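Local coordinates for protein peroxiredoxin (Akkermansia muciniphila, PDB 6KHX) that probably reduces peroxides, as expected of a typical 2-Cys peroxiredoxin, a thiol-dependent peroxidase built on a thioredoxin-like fold, at residues I37-P42 against L159-D164; V169-Q174 against W187-A192. One frame throughout, in Å; residues are numbered along the deposited sequence.

Contact 1: I37-P42 against L159-D164; sequences ILFFYP and LGRSID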
loop_
_atom_site.group_PDB
_atom_site.type_symbol
_atom_site.label_atom_id
_atom_site.label_comp_id
_atom_site.label_asym_id
_atom_site.label_seq_id
_atom_site.Cartn_x
_atom_site.Cartn_y
_atom_site.Cartn_z
ATOM N N ILE B 37 -3.853 -34.037 -29.843
ATOM C CA ILE B 37 -2.951 -34.603 -28.849
ATOM C C ILE B 37 -1.691 -33.747 -28.887
ATOM O O ILE B 37 -0.941 -33.767 -29.872
ATOM C CB ILE B 37 -2.647 -36.082 -29.120
ATOM C CG1 ILE B 37 -3.852 -36.947 -28.754
ATOM C CG2 ILE B 37 -1.432 -36.539 -28.325
ATOM C CD1 ILE B 37 -4.025 -37.137 -27.275
ATOM N N LEU B 38 -1.482 -32.960 -27.835
ATOM C CA LEU B 38 -0.346 -32.047 -27.740
ATOM C C LEU B 38 0.634 -32.603 -26.715
ATOM O O LEU B 38 0.263 -32.810 -25.557
ATOM C CB LEU B 38 -0.816 -30.646 -27.337
ATOM C CG LEU B 38 0.250 -29.589 -27.032
ATOM C CD1 LEU B 38 0.993 -29.212 -28.305
ATOM C CD2 LEU B 38 -0.352 -28.351 -26.375
ATOM N N PHE B 39 1.872 -32.867 -27.130
ATOM C CA PHE B 39 2.845 -33.413 -26.191
ATOM C C PHE B 39 4.144 -32.610 -26.209
ATOM O O PHE B 39 4.650 -32.228 -27.269
ATOM C CB PHE B 39 3.117 -34.920 -26.447
ATOM C CG PHE B 39 3.922 -35.211 -27.681
ATOM C CD1 PHE B 39 3.322 -35.266 -28.926
ATOM C CD2 PHE B 39 5.279 -35.472 -27.584
ATOM C CE1 PHE B 39 4.068 -35.545 -30.060
ATOM C CE2 PHE B 39 6.030 -35.757 -28.715
ATOM C CZ PHE B 39 5.424 -35.791 -29.953
ATOM N N PHE B 40 4.659 -32.357 -25.007
ATOM C CA PHE B 40 5.907 -31.650 -24.760
ATOM C C PHE B 40 6.990 -32.646 -24.365
ATOM O O PHE B 40 6.732 -33.572 -23.580
ATOM C CB PHE B 40 5.744 -30.626 -23.625
ATOM C CG PHE B 40 4.675 -29.592 -23.865
ATOM C CD1 PHE B 40 3.336 -29.893 -23.664
ATOM C CD2 PHE B 40 5.013 -28.307 -24.263
ATOM C CE1 PHE B 40 2.356 -28.944 -23.877
ATOM C CE2 PHE B 40 4.038 -27.349 -24.471
ATOM C CZ PHE B 40 2.707 -27.664 -24.277
ATOM N N TYR B 41 8.201 -32.407 -24.864
ATOM C CA TYR B 41 9.428 -33.113 -24.523
ATOM C C TYR B 41 10.519 -32.093 -24.235
ATOM O O TYR B 41 10.450 -30.955 -24.710
ATOM C CB TYR B 41 9.869 -34.053 -25.657
ATOM C CG TYR B 41 10.214 -33.350 -26.946
ATOM C CD1 TYR B 41 9.221 -32.980 -27.846
ATOM C CD2 TYR B 41 11.534 -33.061 -27.269
ATOM C CE1 TYR B 41 9.530 -32.339 -29.031
ATOM C CE2 TYR B 41 11.856 -32.423 -28.449
ATOM C CZ TYR B 41 10.854 -32.063 -29.328
ATOM O OH TYR B 41 11.175 -31.421 -30.508
ATOM N N PRO B 42 11.562 -32.476 -23.465
ATOM C CA PRO B 42 12.534 -31.475 -22.985
ATOM C C PRO B 42 13.526 -30.927 -24.003
ATOM O O PRO B 42 13.683 -29.705 -24.093
ATOM C CB PRO B 42 13.273 -32.219 -21.861
ATOM C CG PRO B 42 13.065 -33.662 -22.145
ATOM C CD PRO B 42 11.709 -33.764 -22.764
ATOM N N LEU B 159 10.973 -41.273 -18.133
ATOM C CA LEU B 159 9.843 -42.190 -18.286
ATOM C C LEU B 159 9.087 -41.839 -19.559
ATOM O O LEU B 159 8.229 -40.951 -19.556
ATOM C CB LEU B 159 8.931 -42.117 -17.066
ATOM C CG LEU B 159 9.649 -42.241 -15.724
ATOM C CD1 LEU B 159 8.668 -42.209 -14.556
ATOM C CD2 LEU B 159 10.443 -43.540 -15.711
ATOM N N GLY B 160 9.385 -42.559 -20.638
ATOM C CA GLY B 160 8.680 -42.343 -21.889
ATOM C C GLY B 160 7.203 -42.669 -21.779
ATOM O O GLY B 160 6.759 -43.450 -20.935
ATOM N N ARG B 161 6.426 -42.059 -22.661
ATOM C CA ARG B 161 4.980 -42.181 -22.588
ATOM C C ARG B 161 4.524 -43.393 -23.398
ATOM O O ARG B 161 5.336 -44.166 -23.913
ATOM C CB ARG B 161 4.329 -40.877 -23.043
ATOM C CG ARG B 161 4.450 -39.766 -22.015
ATOM C CD ARG B 161 4.297 -38.392 -22.621
ATOM N NE ARG B 161 5.505 -37.996 -23.338
ATOM C CZ ARG B 161 5.741 -36.762 -23.767
ATOM N NH1 ARG B 161 4.851 -35.802 -23.531
ATOM N NH2 ARG B 161 6.870 -36.483 -24.413
ATOM N N SER B 162 3.211 -43.563 -23.520
ATOM C CA SER B 162 2.621 -44.730 -24.163
ATOM C C SER B 162 1.575 -44.265 -25.161
ATOM O O SER B 162 0.611 -43.593 -24.784
ATOM C CB SER B 162 1.992 -45.657 -23.119
ATOM O OG SER B 162 0.931 -46.414 -23.676
ATOM N N ILE B 163 1.750 -44.650 -26.424
ATOM C CA ILE B 163 0.766 -44.324 -27.451
ATOM C C ILE B 163 -0.553 -45.033 -27.193
ATOM O O ILE B 163 -1.627 -44.482 -27.473
ATOM C CB ILE B 163 1.338 -44.667 -28.838
ATOM C CG1 ILE B 163 2.513 -43.738 -29.144
ATOM C CG2 ILE B 163 0.251 -44.656 -29.917
ATOM C CD1 ILE B 163 2.766 -43.550 -30.612
ATOM N N ASP B 164 -0.504 -46.254 -26.653
ATOM C CA ASP B 164 -1.734 -46.994 -26.413
ATOM C C ASP B 164 -2.651 -46.245 -25.459
ATOM O O ASP B 164 -3.861 -46.172 -25.692
ATOM C CB ASP B 164 -1.419 -48.389 -25.878
ATOM C CG ASP B 164 -0.690 -49.246 -26.889
ATOM O OD1 ASP B 164 -0.866 -49.016 -28.105
ATOM O OD2 ASP B 164 0.050 -50.159 -26.469
#
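Arg161 reaches across from its loop and grips the carbonyl oxygen of Phe40 with the two terminal nitrogens of its guanidinium. The approach to this residue is anchored from outside: Gly160 gives its carbonyl to Arg168 of the second subunit, and the backbones of Gly160 and Arg161 also bond to that subunit. The arginine leaves the chain close to that subunit and points inward. Its side chain bends at chi3 (-76°), with the guanidinium end lying at Phe40. NH1 of Arg161 lies 2.9 Å from Phe40 O, above the carbonyl plane and not on a lone pair. NH2 of Arg161 makes a second, weak bond to Phe40 O at 3.0 Å. The oxygen sits at the guanidinium edge but tilted from its plane, and both bonds are bent. On the same strand the guanidinium meets Phe39. NH2 of Arg161 sits at the edge of the Phe39 ring, 3.7 Å from CD2, with the two planes 79° apart. CB of Phe39 is 3.5 Å from Arg161 NH1. CB of Tyr41 lies farther off, 4.1 Å from Arg161 NH2. Strand 35-40 is an inner strand of the thioredoxin-like sheet. Its C-terminal end leads toward helix 48-58, which carries Cys49 and probably forms the peroxidatic cysteine region, as in relatives. Arg161 NE makes a salt bridge to Glu52 of that helix, and the side chain also touches Arg138. A leucine in place of Arg161 would probably leave Glu52 without its charged mate and the buried Phe40 carbonyl without either of these donors. Beyond Arg161, Ser162 is the N-cap of helix 163-179. Its OG bonds to the backbone N of Glu165, and Ile163 then starts the helix while packing on Leu185 of the second subunit.

Contact 2: V169-Q174 against W187-A192; sequences VVDALQ and WHKGEA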
loop_
_atom_site.group_PDB
_atom_site.type_symbol
_atom_site.label_atom_id
_atom_site.label_comp_id
_atom_site.label_asym_id
_atom_site.label_seq_id
_atom_site.Cartn_x
_atom_site.Cartn_y
_atom_site.Cartn_z
ATOM N N VAL B 169 -7.526 -43.088 -24.368
ATOM C CA VAL B 169 -8.226 -41.922 -23.847
ATOM C C VAL B 169 -8.983 -41.208 -24.964
ATOM O O VAL B 169 -10.099 -40.716 -24.757
ATOM C CB VAL B 169 -7.236 -40.984 -23.128
ATOM C CG1 VAL B 169 -7.952 -39.762 -22.616
ATOM C CG2 VAL B 169 -6.580 -41.705 -21.965
ATOM N N VAL B 170 -8.402 -41.154 -26.166
ATOM C CA VAL B 170 -9.120 -40.581 -27.303
ATOM C C VAL B 170 -10.412 -41.348 -27.556
ATOM O O VAL B 170 -11.485 -40.755 -27.732
ATOM C CB VAL B 170 -8.228 -40.565 -28.556
ATOM C CG1 VAL B 170 -9.068 -40.280 -29.794
ATOM C CG2 VAL B 170 -7.126 -39.530 -28.410
ATOM N N ASP B 171 -10.325 -42.681 -27.581
ATOM C CA ASP B 171 -11.513 -43.492 -27.826
ATOM C C ASP B 171 -12.548 -43.288 -26.731
ATOM O O ASP B 171 -13.749 -43.233 -27.011
ATOM C CB ASP B 171 -11.141 -44.971 -27.961
ATOM C CG ASP B 171 -10.470 -45.284 -29.290
ATOM O OD1 ASP B 171 -10.685 -44.526 -30.266
ATOM O OD2 ASP B 171 -9.734 -46.291 -29.366
ATOM N N ALA B 172 -12.107 -43.165 -25.479
ATOM C CA ALA B 172 -13.059 -42.934 -24.398
ATOM C C ALA B 172 -13.755 -41.582 -24.550
ATOM O O ALA B 172 -14.980 -41.483 -24.389
ATOM C CB ALA B 172 -12.355 -43.032 -23.046
ATOM N N LEU B 173 -12.995 -40.530 -24.863
ATOM C CA LEU B 173 -13.607 -39.217 -25.039
ATOM C C LEU B 173 -14.622 -39.242 -26.175
ATOM O O LEU B 173 -15.744 -38.737 -26.033
ATOM C CB LEU B 173 -12.539 -38.155 -25.306
ATOM C CG LEU B 173 -13.137 -36.800 -25.713
ATOM C CD1 LEU B 173 -13.948 -36.230 -24.570
ATOM C CD2 LEU B 173 -12.081 -35.800 -26.175
ATOM N N GLN B 174 -14.249 -39.844 -27.307
ATOM C CA GLN B 174 -15.150 -39.881 -28.454
ATOM C C GLN B 174 -16.381 -40.732 -28.163
ATOM O O GLN B 174 -17.492 -40.392 -28.589
ATOM C CB GLN B 174 -14.407 -40.393 -29.686
ATOM C CG GLN B 174 -13.424 -39.377 -30.254
ATOM C CD GLN B 174 -12.591 -39.925 -31.395
ATOM O OE1 GLN B 174 -12.634 -41.119 -31.694
ATOM N NE2 GLN B 174 -11.835 -39.049 -32.051
ATOM N N TRP B 187 -11.544 -49.273 -19.820
ATOM C CA TRP B 187 -12.401 -49.410 -20.987
ATOM C C TRP B 187 -11.601 -49.254 -22.275
ATOM O O TRP B 187 -10.710 -48.405 -22.381
ATOM C CB TRP B 187 -13.529 -48.381 -20.930
ATOM C CG TRP B 187 -14.449 -48.440 -22.112
ATOM C CD1 TRP B 187 -15.603 -49.163 -22.222
ATOM C CD2 TRP B 187 -14.304 -47.726 -23.346
ATOM N NE1 TRP B 187 -16.177 -48.955 -23.455
ATOM C CE2 TRP B 187 -15.402 -48.075 -24.162
ATOM C CE3 TRP B 187 -13.352 -46.828 -23.841
ATOM C CZ2 TRP B 187 -15.571 -47.561 -25.444
ATOM C CZ3 TRP B 187 -13.519 -46.320 -25.120
ATOM C CH2 TRP B 187 -14.620 -46.689 -25.907
ATOM N N HIS B 188 -11.930 -50.089 -23.260
ATOM C CA HIS B 188 -11.373 -50.000 -24.601
ATOM C C HIS B 188 -12.511 -49.995 -25.608
ATOM O O HIS B 188 -13.630 -50.418 -25.312
ATOM C CB HIS B 188 -10.402 -51.157 -24.913
ATOM C CG HIS B 188 -9.122 -51.106 -24.136
ATOM N ND1 HIS B 188 -9.012 -51.573 -22.842
ATOM C CD2 HIS B 188 -7.894 -50.642 -24.475
ATOM C CE1 HIS B 188 -7.772 -51.397 -22.418
ATOM N NE2 HIS B 188 -7.074 -50.834 -23.389
ATOM N N LYS B 189 -12.208 -49.500 -26.804
ATOM C CA LYS B 189 -13.216 -49.425 -27.850
ATOM C C LYS B 189 -13.757 -50.817 -28.149
ATOM O O LYS B 189 -12.994 -51.775 -28.307
ATOM C CB LYS B 189 -12.629 -48.785 -29.108
ATOM C CG LYS B 189 -13.668 -48.382 -30.144
ATOM C CD LYS B 189 -13.046 -47.516 -31.234
ATOM C CE LYS B 189 -14.091 -47.009 -32.217
ATOM N NZ LYS B 189 -13.490 -46.110 -33.245
ATOM N N GLY B 190 -15.085 -50.930 -28.180
ATOM C CA GLY B 190 -15.772 -52.182 -28.387
ATOM C C GLY B 190 -16.298 -52.835 -27.124
ATOM O O GLY B 190 -17.187 -53.691 -27.210
ATOM N N GLU B 191 -15.794 -52.443 -25.959
ATOM C CA GLU B 191 -16.277 -52.999 -24.706
ATOM C C GLU B 191 -17.467 -52.197 -24.193
ATOM O O GLU B 191 -17.813 -51.133 -24.715
ATOM C CB GLU B 191 -15.157 -53.045 -23.665
ATOM C CG GLU B 191 -13.980 -53.922 -24.070
ATOM C CD GLU B 191 -12.825 -53.850 -23.089
ATOM O OE1 GLU B 191 -13.000 -53.264 -21.995
ATOM O OE2 GLU B 191 -11.744 -54.391 -23.412
ATOM N N ALA B 192 -18.102 -52.732 -23.153
ATOM C CA ALA B 192 -19.312 -52.123 -22.620
ATOM C C ALA B 192 -18.984 -50.863 -21.831
ATOM O O ALA B 192 -18.148 -50.887 -20.921
ATOM C CB ALA B 192 -20.055 -53.116 -21.729
#
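Trp187 brings the six-membered end of its indole against the helix backbone at Asp171 and Ala172. CZ3 of Trp187 lies 3.5 Å from Ala172 N, and the carbonyl carbon of Asp171 meets the ring near its plane, at the edge. The Ala172 methyl adds an apolar contact, with CB 4.0 Å from Trp187 CE3. With a methyl group as its whole side chain, Ala172 lets the indole come close to the helix. Lys189 forms the outer side of the contact. Its aliphatic chain is extended and crosses the Asp171 side chain at about a right angle. CB of Lys189 is 3.8 Å from Asp171 OD2, and CD of Lys189 is 3.9 Å from Asp171 CG. The charged ends stay apart, with Lys189 NZ 4.4 Å from Asp171 OD1, too far apart for a salt bridge. Asp171 OD2 makes a salt bridge to Arg66. The next shell fixes the indole. CG of Trp187 stands opposite the backbone N (chi1 179°), which turns the ring in toward the helix. Its NE1 gives a hydrogen bond to Glu191 O at 3.0 Å, from above the carbonyl plane. That acceptor is presented by a type II turn from His188 to Glu191, closed by Glu191 N to His188 O. Gly190 takes the positive-phi corner of the turn (phi 100°). The backbone N of Lys189 lies over one indole face, toward the rim. His175, one turn beyond Asp171, meets the indole with its ring, and Arg168 of the same chain bonds to the Trp187 carbonyl. The loop between helices 163-179 and 198-209 packs on the first of them at Asp171 and Ala172, while Val169, Val170 and Leu173 pack on Leu142 of strand 138-143.

Overall arrangement
Both contacts use helix 163-179, in different ways. Contact 1 lies deep, with its centre about 6 Å from the centre of the chain, and joins the loop leading into that helix to strand 35-40 of the central sheet. Contact 2 lies about 18 Å out and fastens the loop before helix 198-209 to the body of the same helix. The first is polar: a charged group meets a backbone carbonyl amid buried aromatic residues. The second is mostly van der Waals packing, also largely buried, with exposed Lys189 at its margin. Their centres are about 19 Å apart, yet Ile37 CD1 and Val170 CG2 touch at 4.1 Å, so the two are linked through the sheet-facing side of the helix.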